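Local coordinates for protein sorbitol-6-phosphate dehydrogenase (Erwinia amylovora CFBP1430, PDB 5O3Z) that catalyses the NAD-dependent oxidation of sorbitol 6-phosphate at C2 to give fructose 6-phosphate, as a member of the short-chain dehydrogenase/reductase family, at residues Ile140-Lys146 and Thr182-Leu188; Asn190-Met196 and Gly228-Val234. All blocks are in the same frame, centred on the assembly; numbering follows the deposited sequence.

In the fold
Both contacts belong to the Rossmann-type core of a short-chain dehydrogenase. Contact 1 pairs strands 139-145 and 182-188 in the parallel sheet; contact 2 follows in the chain, joining the loop just beyond strand 182-188 to the start of helix 231-242. Their centres lie about 15 Å apart, yet they touch: Leu188 CD2 packs on Val234 CG2 at 3.6 Å, and Lys146 CE lies 3.6 Å from Asn190 ND2. The C-terminal ends of the strands of contact 1 point to the probable active site. Ser145 touches Tyr158, which with Lys162 has the spacing of the family's Tyr-x-x-x-Lys motif, and Ser145 falls where relatives usually carry the catalytic serine.

Contact 1 of 2, residues Ile140-Lys146 and Thr182-Leu188; sequences IIQINSK and TVHSLML
Gln142 meets Ser185 twice over, as neighbours in parallel strands and through their side chains: Ser185 OG donates to Gln142 OE1 at 2.7 Å, in the plane of that carbonyl. Asn144 ND2 reaches the same oxygen from above the plane, at 2.9 Å, so two donors grip it. Gln142 CG lies anti to the backbone N (chi1 -166°), which carries the amide along the strand toward Asn144. The backbone bonds are straightest here: Gln142 N to His184 O and Leu186 N to Gln142 O are both 2.9 Å. On the opposite face, Ile141 CG2 rests on Leu186 CG at 3.8 Å, and the Ile143 CG2 methyl touches Leu188 CD1 where the side chains cross.

Toward the C-terminal ends the pairing slackens. Leu188 N to Asn144 O is a weak bond of 3.4 Å, while the bent Met187 chain lays CE alongside Asn144 OD1. Lys146 N donates to Leu188 O at 2.8 Å; CB and CG stay beside that oxygen while the amine end of this partly exposed residue runs off.

Helix 156-176 makes the crossover of this beta-alpha-beta unit: its Thr169 bonds Ser185 OG and its Lys162 O takes Asn144 ND2. Strands 88-91 and 253-256 flank the pair.

Contact 2 of 2, residues Asn190-Met196 and Gly228-Val234; sequences NLLKSPM and GCDYQDV
Leu191 lays a methyl beside Cys229 where the loop after strand 182-188 of this Rossmann-type fold runs past the start of helix 231-242, an end closed by a capping box.

Backbone bonding comes first. Cys229 N donates to Asn190 O at 2.8 Å, and Leu191 CA-H is aimed almost straight at Cys229 O. Leu191 is the centre of an inverse gamma turn and opens a type I turn that ends at Ser194, which brings the chain round into helix 195-199.

The apolar contacts gather on Leu191. Its CD2 lies 3.8 Å from Cys229 SG; with SG anti to the backbone N (chi1 -177°), CB and sulfur both lie alongside that methyl, which also reaches Val234 CG2. The other leucine methyl, CD1, comes to the edge of the Tyr231 ring, close to the ring plane and 4.4 Å from CE1. Pro195 CD and Met196 CE gather round the phenol oxygen, and Phe21 of helix 17-28 meets the ring with planes at about 50°. Tyr248 of a second subunit packs on Cys229 and Asp233.

Among the polar groups, Ser194 OG has a long, weak approach to Tyr231 OH, with Leu191 O as a competing acceptor for the same proton. The capping box is firmer: Asp233 N donates to Asp230 OD1 at 3.1 Å, and Asp230 N to Asp233 OD2 at 3.0 Å. Those two carboxylate oxygens sit 2.7 Å apart, a closeness that may favour protonation of one acid, though the two N-H donors and the helix start would work against it.

Packing is tightest at the bare backbone of Gly228, where Leu192 CD1 presses onto the CA at 3.5 Å, closer than carbons usually meet.

Contact 1 of 2, residues Ile140-Lys146 and Thr182-Leu188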
ATOM      1  N   ILE A 140     -19.022   9.867  -7.120  1.00 24.99           N
ATOM      2  CA  ILE A 140     -18.920   8.762  -8.034  1.00 26.27           C
ATOM      3  C   ILE A 140     -18.408   7.620  -7.179  1.00 26.25           C
ATOM      4  O   ILE A 140     -17.345   7.763  -6.545  1.00 24.81           O
ATOM      5  CB  ILE A 140     -17.966   9.040  -9.196  1.00 25.90           C
ATOM      6  CG1 ILE A 140     -18.468  10.181 -10.084  1.00 26.64           C
ATOM      7  CG2 ILE A 140     -17.739   7.768  -9.997  1.00 27.04           C
ATOM      8  CD1 ILE A 140     -17.474  10.684 -11.114  1.00 26.66           C
ATOM      9  N   ILE A 141     -19.134   6.528  -7.148  1.00 24.31           N
ATOM     10  CA  ILE A 141     -18.701   5.384  -6.381  1.00 26.94           C
ATOM     11  C   ILE A 141     -18.694   4.195  -7.259  1.00 26.67           C
ATOM     12  O   ILE A 141     -19.743   3.805  -7.783  1.00 27.49           O
ATOM     13  CB  ILE A 141     -19.609   5.169  -5.163  1.00 29.34           C
ATOM     14  CG1 ILE A 141     -19.329   6.296  -4.142  1.00 31.18           C
ATOM     15  CG2 ILE A 141     -19.333   3.828  -4.505  1.00 28.49           C
ATOM     16  CD1 ILE A 141     -20.404   6.470  -3.097  1.00 35.26           C
ATOM     17  N   GLN A 142     -17.529   3.528  -7.365  1.00 25.23           N
ATOM     18  CA  GLN A 142     -17.432   2.256  -8.075  1.00 25.52           C
ATOM     19  C   GLN A 142     -17.502   1.019  -7.195  1.00 24.31           C
ATOM     20  O   GLN A 142     -16.793   0.902  -6.198  1.00 26.24           O
ATOM     21  CB  GLN A 142     -16.073   2.187  -8.801  1.00 27.24           C
ATOM     22  CG  GLN A 142     -15.973   1.072  -9.848  1.00 29.03           C
ATOM     23  CD  GLN A 142     -14.532   0.494 -10.040  1.00 28.97           C
ATOM     24  OE1 GLN A 142     -13.600   0.760  -9.255  1.00 26.62           O
ATOM     25  NE2 GLN A 142     -14.391  -0.387 -11.051  1.00 27.27           N
ATOM     26  N   ILE A 143     -18.254   0.031  -7.593  1.00 23.93           N
ATOM     27  CA  ILE A 143     -18.215  -1.290  -6.929  1.00 23.05           C
ATOM     28  C   ILE A 143     -16.990  -2.058  -7.463  1.00 23.27           C
ATOM     29  O   ILE A 143     -16.885  -2.271  -8.647  1.00 24.26           O
ATOM     30  CB  ILE A 143     -19.485  -2.076  -7.189  1.00 24.17           C
ATOM     31  CG1 ILE A 143     -20.738  -1.256  -6.775  1.00 23.77           C
ATOM     32  CG2 ILE A 143     -19.437  -3.386  -6.463  1.00 24.74           C
ATOM     33  CD1 ILE A 143     -20.617  -0.521  -5.403  1.00 24.94           C
ATOM     34  N   ASN A 144     -16.049  -2.406  -6.568  1.00 21.15           N
ATOM     35  CA  ASN A 144     -14.823  -3.045  -6.927  1.00 19.69           C
ATOM     36  C   ASN A 144     -14.801  -4.272  -5.999  1.00 20.63           C
ATOM     37  O   ASN A 144     -15.874  -4.715  -5.503  1.00 21.06           O
ATOM     38  CB  ASN A 144     -13.682  -2.002  -6.817  1.00 18.50           C
ATOM     39  CG  ASN A 144     -12.408  -2.401  -7.589  1.00 18.90           C
ATOM     40  OD1 ASN A 144     -11.860  -3.501  -7.423  1.00 20.10           O
ATOM     41  ND2 ASN A 144     -11.944  -1.494  -8.397  1.00 18.28           N
ATOM     42  N   SER A 145     -13.618  -4.781  -5.703  1.00 20.81           N
ATOM     43  CA  SER A 145     -13.433  -6.115  -5.235  1.00 20.41           C
ATOM     44  C   SER A 145     -12.121  -6.119  -4.460  1.00 21.86           C
ATOM     45  O   SER A 145     -11.221  -5.324  -4.757  1.00 20.58           O
ATOM     46  CB  SER A 145     -13.316  -7.069  -6.399  1.00 21.02           C
ATOM     47  OG  SER A 145     -12.995  -8.420  -6.002  1.00 21.67           O
ATOM     48  N   LYS A 146     -11.977  -7.052  -3.546  1.00 22.65           N
ATOM     49  CA  LYS A 146     -10.646  -7.290  -2.982  1.00 25.45           C
ATOM     50  C   LYS A 146      -9.632  -7.734  -4.066  1.00 23.53           C
ATOM     51  O   LYS A 146      -8.430  -7.489  -3.949  1.00 24.44           O
ATOM     52  CB  LYS A 146     -10.741  -8.272  -1.837  1.00 29.39           C
ATOM     53  CG  LYS A 146     -11.154  -9.649  -2.221  1.00 31.25           C
ATOM     54  CD  LYS A 146     -11.058 -10.528  -0.996  1.00 35.71           C
ATOM     55  CE  LYS A 146     -11.833 -11.812  -1.124  1.00 38.71           C
ATOM     56  NZ  LYS A 146     -10.983 -12.822  -1.812  1.00 44.18           N
ATOM     57  N   THR A 182     -16.144  14.084  -5.374  1.00 23.36           N
ATOM     58  CA  THR A 182     -15.323  12.995  -4.888  1.00 23.89           C
ATOM     59  C   THR A 182     -15.638  11.637  -5.581  1.00 23.83           C
ATOM     60  O   THR A 182     -16.738  11.391  -6.040  1.00 24.36           O
ATOM     61  CB  THR A 182     -15.474  12.807  -3.375  1.00 22.38           C
ATOM     62  OG1 THR A 182     -16.739  12.233  -3.074  1.00 24.58           O
ATOM     63  CG2 THR A 182     -15.295  14.061  -2.636  1.00 22.25           C
ATOM     64  N   VAL A 183     -14.649  10.731  -5.568  1.00 24.35           N
ATOM     65  CA  VAL A 183     -14.645   9.475  -6.323  1.00 22.63           C
ATOM     66  C   VAL A 183     -13.960   8.435  -5.444  1.00 22.45           C
ATOM     67  O   VAL A 183     -12.827   8.699  -4.967  1.00 22.52           O
ATOM     68  CB  VAL A 183     -13.805   9.639  -7.588  1.00 22.83           C
ATOM     69  CG1 VAL A 183     -13.989   8.406  -8.544  1.00 22.13           C
ATOM     70  CG2 VAL A 183     -14.115  10.959  -8.295  1.00 24.30           C
ATOM     71  N   HIS A 184     -14.613   7.311  -5.248  1.00 22.82           N
ATOM     72  CA  HIS A 184     -14.152   6.152  -4.470  1.00 22.93           C
ATOM     73  C   HIS A 184     -14.421   4.863  -5.127  1.00 24.61           C
ATOM     74  O   HIS A 184     -15.376   4.745  -5.910  1.00 23.28           O
ATOM     75  CB  HIS A 184     -14.842   6.099  -3.121  1.00 23.19           C
ATOM     76  CG  HIS A 184     -14.646   7.322  -2.299  1.00 23.03           C
ATOM     77  ND1 HIS A 184     -13.410   7.638  -1.741  1.00 24.12           N
ATOM     78  CD2 HIS A 184     -15.492   8.342  -1.983  1.00 23.16           C
ATOM     79  CE1 HIS A 184     -13.503   8.822  -1.145  1.00 23.94           C
ATOM     80  NE2 HIS A 184     -14.762   9.271  -1.263  1.00 23.84           N
ATOM     81  N   SER A 185     -13.597   3.859  -4.796  1.00 21.28           N
ATOM     82  CA  SER A 185     -13.829   2.505  -5.185  1.00 20.86           C
ATOM     83  C   SER A 185     -14.040   1.711  -3.906  1.00 21.93           C
ATOM     84  O   SER A 185     -13.274   1.863  -2.902  1.00 20.53           O
ATOM     85  CB  SER A 185     -12.635   1.987  -6.004  1.00 21.49           C
ATOM     86  OG  SER A 185     -12.655   2.478  -7.346  1.00 21.62           O
ATOM     87  N   LEU A 186     -15.059   0.864  -3.909  1.00 21.02           N
ATOM     88  CA  LEU A 186     -15.374   0.049  -2.751  1.00 21.72           C
ATOM     89  C   LEU A 186     -14.885  -1.322  -2.962  1.00 22.40           C
ATOM     90  O   LEU A 186     -15.328  -1.988  -3.884  1.00 21.03           O
ATOM     91  CB  LEU A 186     -16.908  -0.009  -2.478  1.00 23.01           C
ATOM     92  CG  LEU A 186     -17.674   1.269  -2.209  1.00 23.71           C
ATOM     93  CD1 LEU A 186     -19.075   0.963  -1.625  1.00 24.17           C
ATOM     94  CD2 LEU A 186     -16.863   2.212  -1.292  1.00 25.02           C
ATOM     95  N   MET A 187     -13.945  -1.781  -2.122  1.00 19.99           N
ATOM     96  CA  MET A 187     -13.329  -3.032  -2.353  1.00 21.19           C
ATOM     97  C   MET A 187     -14.040  -4.113  -1.600  1.00 22.20           C
ATOM     98  O   MET A 187     -13.729  -4.438  -0.462  1.00 24.83           O
ATOM     99  CB  MET A 187     -11.793  -2.936  -2.071  1.00 20.72           C
ATOM    100  CG  MET A 187     -11.193  -1.564  -2.367  1.00 19.59           C
ATOM    101  SD  MET A 187     -11.294  -1.074  -4.114  1.00 20.16           S
ATOM    102  CE  MET A 187     -10.131  -2.234  -4.885  1.00 19.82           C
ATOM    103  N   LEU A 188     -15.002  -4.752  -2.223  1.00 23.25           N
ATOM    104  CA  LEU A 188     -15.822  -5.742  -1.510  1.00 23.21           C
ATOM    105  C   LEU A 188     -15.159  -7.039  -1.292  1.00 23.69           C
ATOM    106  O   LEU A 188     -14.401  -7.520  -2.136  1.00 23.89           O
ATOM    107  CB  LEU A 188     -17.118  -6.022  -2.289  1.00 23.19           C
ATOM    108  CG  LEU A 188     -17.927  -4.752  -2.612  1.00 23.18           C
ATOM    109  CD1 LEU A 188     -19.240  -5.158  -3.219  1.00 23.78           C
ATOM    110  CD2 LEU A 188     -18.131  -3.748  -1.492  1.00 24.30           C
TER
HETATM  111  O   HOH W   1     -17.921   9.370  -3.962  1.00 36.03           O

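Contact 2 of 2, residues Asn190-Met196 and Gly228-Val234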
ATOM      1  N   ASN A 190     -16.256 -11.178  -0.420  1.00 26.91           N
ATOM      2  CA  ASN A 190     -17.057 -12.139  -1.146  1.00 29.49           C
ATOM      3  C   ASN A 190     -18.511 -12.072  -0.678  1.00 30.07           C
ATOM      4  O   ASN A 190     -18.774 -12.100   0.530  1.00 30.62           O
ATOM      5  CB  ASN A 190     -16.546 -13.560  -0.895  1.00 32.01           C
ATOM      6  CG  ASN A 190     -15.136 -13.805  -1.416  1.00 35.12           C
ATOM      7  OD1 ASN A 190     -14.863 -13.629  -2.612  1.00 32.88           O
ATOM      8  ND2 ASN A 190     -14.265 -14.355  -0.549  1.00 30.67           N
ATOM      9  N   LEU A 191     -19.444 -11.952  -1.623  1.00 30.51           N
ATOM     10  CA  LEU A 191     -20.894 -11.887  -1.335  1.00 30.47           C
ATOM     11  C   LEU A 191     -21.403 -13.319  -1.398  1.00 31.08           C
ATOM     12  O   LEU A 191     -21.993 -13.766  -2.394  1.00 31.94           O
ATOM     13  CB  LEU A 191     -21.548 -10.991  -2.349  1.00 31.79           C
ATOM     14  CG  LEU A 191     -20.849  -9.647  -2.552  1.00 31.14           C
ATOM     15  CD1 LEU A 191     -21.269  -9.052  -3.876  1.00 30.84           C
ATOM     16  CD2 LEU A 191     -21.248  -8.709  -1.445  1.00 31.76           C
ATOM     17  N   LEU A 192     -21.130 -14.064  -0.329  1.00 34.90           N
ATOM     18  CA  LEU A 192     -21.267 -15.533  -0.319  1.00 37.64           C
ATOM     19  C   LEU A 192     -22.704 -16.035  -0.597  1.00 39.57           C
ATOM     20  O   LEU A 192     -22.900 -17.118  -1.152  1.00 44.28           O
ATOM     21  CB  LEU A 192     -20.770 -16.094   1.014  1.00 36.39           C
ATOM     22  CG  LEU A 192     -19.328 -15.836   1.427  1.00 39.55           C
ATOM     23  CD1 LEU A 192     -19.071 -16.267   2.873  1.00 41.81           C
ATOM     24  CD2 LEU A 192     -18.382 -16.557   0.490  1.00 38.29           C
ATOM     25  N   LYS A 193     -23.682 -15.233  -0.206  1.00 43.21           N
ATOM     26  CA  LYS A 193     -25.100 -15.528  -0.426  1.00 46.03           C
ATOM     27  C   LYS A 193     -25.672 -14.868  -1.672  1.00 47.86           C
ATOM     28  O   LYS A 193     -26.884 -14.856  -1.871  1.00 54.43           O
ATOM     29  CB  LYS A 193     -25.879 -15.100   0.806  1.00 48.01           C
ATOM     30  CG  LYS A 193     -25.654 -16.069   1.958  1.00 49.05           C
ATOM     31  CD  LYS A 193     -26.054 -15.431   3.281  1.00 57.53           C
ATOM     32  CE  LYS A 193     -25.113 -15.851   4.409  1.00 59.19           C
ATOM     33  NZ  LYS A 193     -25.423 -15.122   5.666  1.00 58.22           N
ATOM     34  N   SER A 194     -24.811 -14.325  -2.521  1.00 47.80           N
ATOM     35  CA  SER A 194     -25.218 -13.957  -3.848  1.00 48.26           C
ATOM     36  C   SER A 194     -25.644 -15.180  -4.619  1.00 48.22           C
ATOM     37  O   SER A 194     -25.088 -16.246  -4.441  1.00 47.04           O
ATOM     38  CB  SER A 194     -24.066 -13.336  -4.596  1.00 52.07           C
ATOM     39  OG  SER A 194     -23.831 -12.047  -4.086  1.00 60.69           O
ATOM     40  N   PRO A 195     -26.668 -15.039  -5.472  1.00 54.93           N
ATOM     41  CA  PRO A 195     -26.963 -16.074  -6.491  1.00 54.48           C
ATOM     42  C   PRO A 195     -25.721 -16.424  -7.352  1.00 51.64           C
ATOM     43  O   PRO A 195     -25.378 -17.587  -7.551  1.00 46.34           O
ATOM     44  CB  PRO A 195     -28.045 -15.391  -7.357  1.00 52.25           C
ATOM     45  CG  PRO A 195     -28.749 -14.459  -6.417  1.00 54.43           C
ATOM     46  CD  PRO A 195     -27.773 -14.066  -5.332  1.00 53.00           C
ATOM     47  N   MET A 196     -25.066 -15.380  -7.843  1.00 54.03           N
ATOM     48  CA  MET A 196     -23.789 -15.495  -8.531  1.00 53.24           C
ATOM     49  C   MET A 196     -22.877 -16.497  -7.801  1.00 54.68           C
ATOM     50  O   MET A 196     -22.419 -17.484  -8.401  1.00 52.34           O
ATOM     51  CB  MET A 196     -23.099 -14.123  -8.552  1.00 55.46           C
ATOM     52  CG  MET A 196     -23.923 -12.960  -9.133  1.00 58.79           C
ATOM     53  SD  MET A 196     -25.168 -12.146  -8.060  1.00 64.53           S
ATOM     54  CE  MET A 196     -24.214 -10.937  -7.092  1.00 60.97           C
ATOM     55  N   GLY A 228     -19.222 -13.590   5.662  1.00 31.15           N
ATOM     56  CA  GLY A 228     -19.152 -13.097   4.290  1.00 31.19           C
ATOM     57  C   GLY A 228     -19.645 -11.681   4.151  1.00 28.94           C
ATOM     58  O   GLY A 228     -20.201 -11.095   5.093  1.00 28.26           O
ATOM     59  N   CYS A 229     -19.440 -11.062   3.000  1.00 27.71           N
ATOM     60  CA  CYS A 229     -19.875  -9.683   2.850  1.00 28.89           C
ATOM     61  C   CYS A 229     -21.360  -9.687   2.538  1.00 29.64           C
ATOM     62  O   CYS A 229     -21.826 -10.439   1.716  1.00 31.28           O
ATOM     63  CB  CYS A 229     -19.092  -8.934   1.762  1.00 28.12           C
ATOM     64  SG  CYS A 229     -19.481  -7.192   1.524  1.00 30.60           S
ATOM     65  N   ASP A 230     -22.114  -8.807   3.123  1.00 30.44           N
ATOM     66  CA  ASP A 230     -23.495  -8.758   2.667  1.00 35.76           C
ATOM     67  C   ASP A 230     -23.889  -7.425   2.061  1.00 33.32           C
ATOM     68  O   ASP A 230     -23.165  -6.428   2.114  1.00 28.90           O
ATOM     69  CB  ASP A 230     -24.453  -9.329   3.752  1.00 40.66           C
ATOM     70  CG  ASP A 230     -24.665  -8.381   4.928  1.00 44.84           C
ATOM     71  OD1 ASP A 230     -24.275  -7.204   4.811  1.00 54.23           O
ATOM     72  OD2 ASP A 230     -25.270  -8.800   5.964  1.00 49.64           O
ATOM     73  N   TYR A 231     -25.057  -7.403   1.432  1.00 33.64           N
ATOM     74  CA  TYR A 231     -25.422  -6.248   0.614  1.00 32.85           C
ATOM     75  C   TYR A 231     -25.606  -5.028   1.452  1.00 29.17           C
ATOM     76  O   TYR A 231     -25.411  -3.866   0.999  1.00 31.23           O
ATOM     77  CB  TYR A 231     -26.725  -6.519  -0.205  1.00 35.69           C
ATOM     78  CG  TYR A 231     -26.712  -7.581  -1.314  1.00 36.84           C
ATOM     79  CD1 TYR A 231     -25.562  -7.879  -2.066  1.00 38.55           C
ATOM     80  CD2 TYR A 231     -27.882  -8.230  -1.661  1.00 41.29           C
ATOM     81  CE1 TYR A 231     -25.606  -8.805  -3.104  1.00 37.51           C
ATOM     82  CE2 TYR A 231     -27.925  -9.165  -2.691  1.00 42.42           C
ATOM     83  CZ  TYR A 231     -26.783  -9.453  -3.404  1.00 40.96           C
ATOM     84  OH  TYR A 231     -26.832 -10.373  -4.420  1.00 43.52           O
ATOM     85  N   GLN A 232     -26.053  -5.237   2.690  1.00 28.75           N
ATOM     86  CA  GLN A 232     -26.269  -4.101   3.576  1.00 27.43           C
ATOM     87  C   GLN A 232     -24.946  -3.410   3.981  1.00 24.84           C
ATOM     88  O   GLN A 232     -24.878  -2.196   4.105  1.00 25.89           O
ATOM     89  CB  GLN A 232     -27.095  -4.526   4.821  1.00 27.25           C
ATOM     90  CG  GLN A 232     -27.463  -3.364   5.726  1.00 26.04           C
ATOM     91  CD  GLN A 232     -28.516  -2.483   5.121  1.00 26.34           C
ATOM     92  OE1 GLN A 232     -29.519  -2.996   4.623  1.00 27.86           O
ATOM     93  NE2 GLN A 232     -28.317  -1.222   5.134  1.00 25.27           N
ATOM     94  N   ASP A 233     -23.889  -4.186   4.157  1.00 27.66           N
ATOM     95  CA  ASP A 233     -22.548  -3.556   4.433  1.00 25.37           C
ATOM     96  C   ASP A 233     -22.165  -2.651   3.294  1.00 23.70           C
ATOM     97  O   ASP A 233     -21.739  -1.578   3.469  1.00 24.33           O
ATOM     98  CB  ASP A 233     -21.473  -4.618   4.584  1.00 26.48           C
ATOM     99  CG  ASP A 233     -21.790  -5.631   5.611  1.00 27.45           C
ATOM    100  OD1 ASP A 233     -22.172  -5.247   6.748  1.00 27.23           O
ATOM    101  OD2 ASP A 233     -21.639  -6.797   5.285  1.00 26.67           O
ATOM    102  N   VAL A 234     -22.414  -3.100   2.077  1.00 24.47           N
ATOM    103  CA  VAL A 234     -22.114  -2.288   0.923  1.00 24.24           C
ATOM    104  C   VAL A 234     -22.849  -0.974   0.932  1.00 21.90           C
ATOM    105  O   VAL A 234     -22.270   0.111   0.788  1.00 19.65           O
ATOM    106  CB  VAL A 234     -22.382  -3.068  -0.388  1.00 25.31           C
ATOM    107  CG1 VAL A 234     -22.029  -2.220  -1.600  1.00 25.25           C
ATOM    108  CG2 VAL A 234     -21.565  -4.352  -0.443  1.00 25.90           C
TER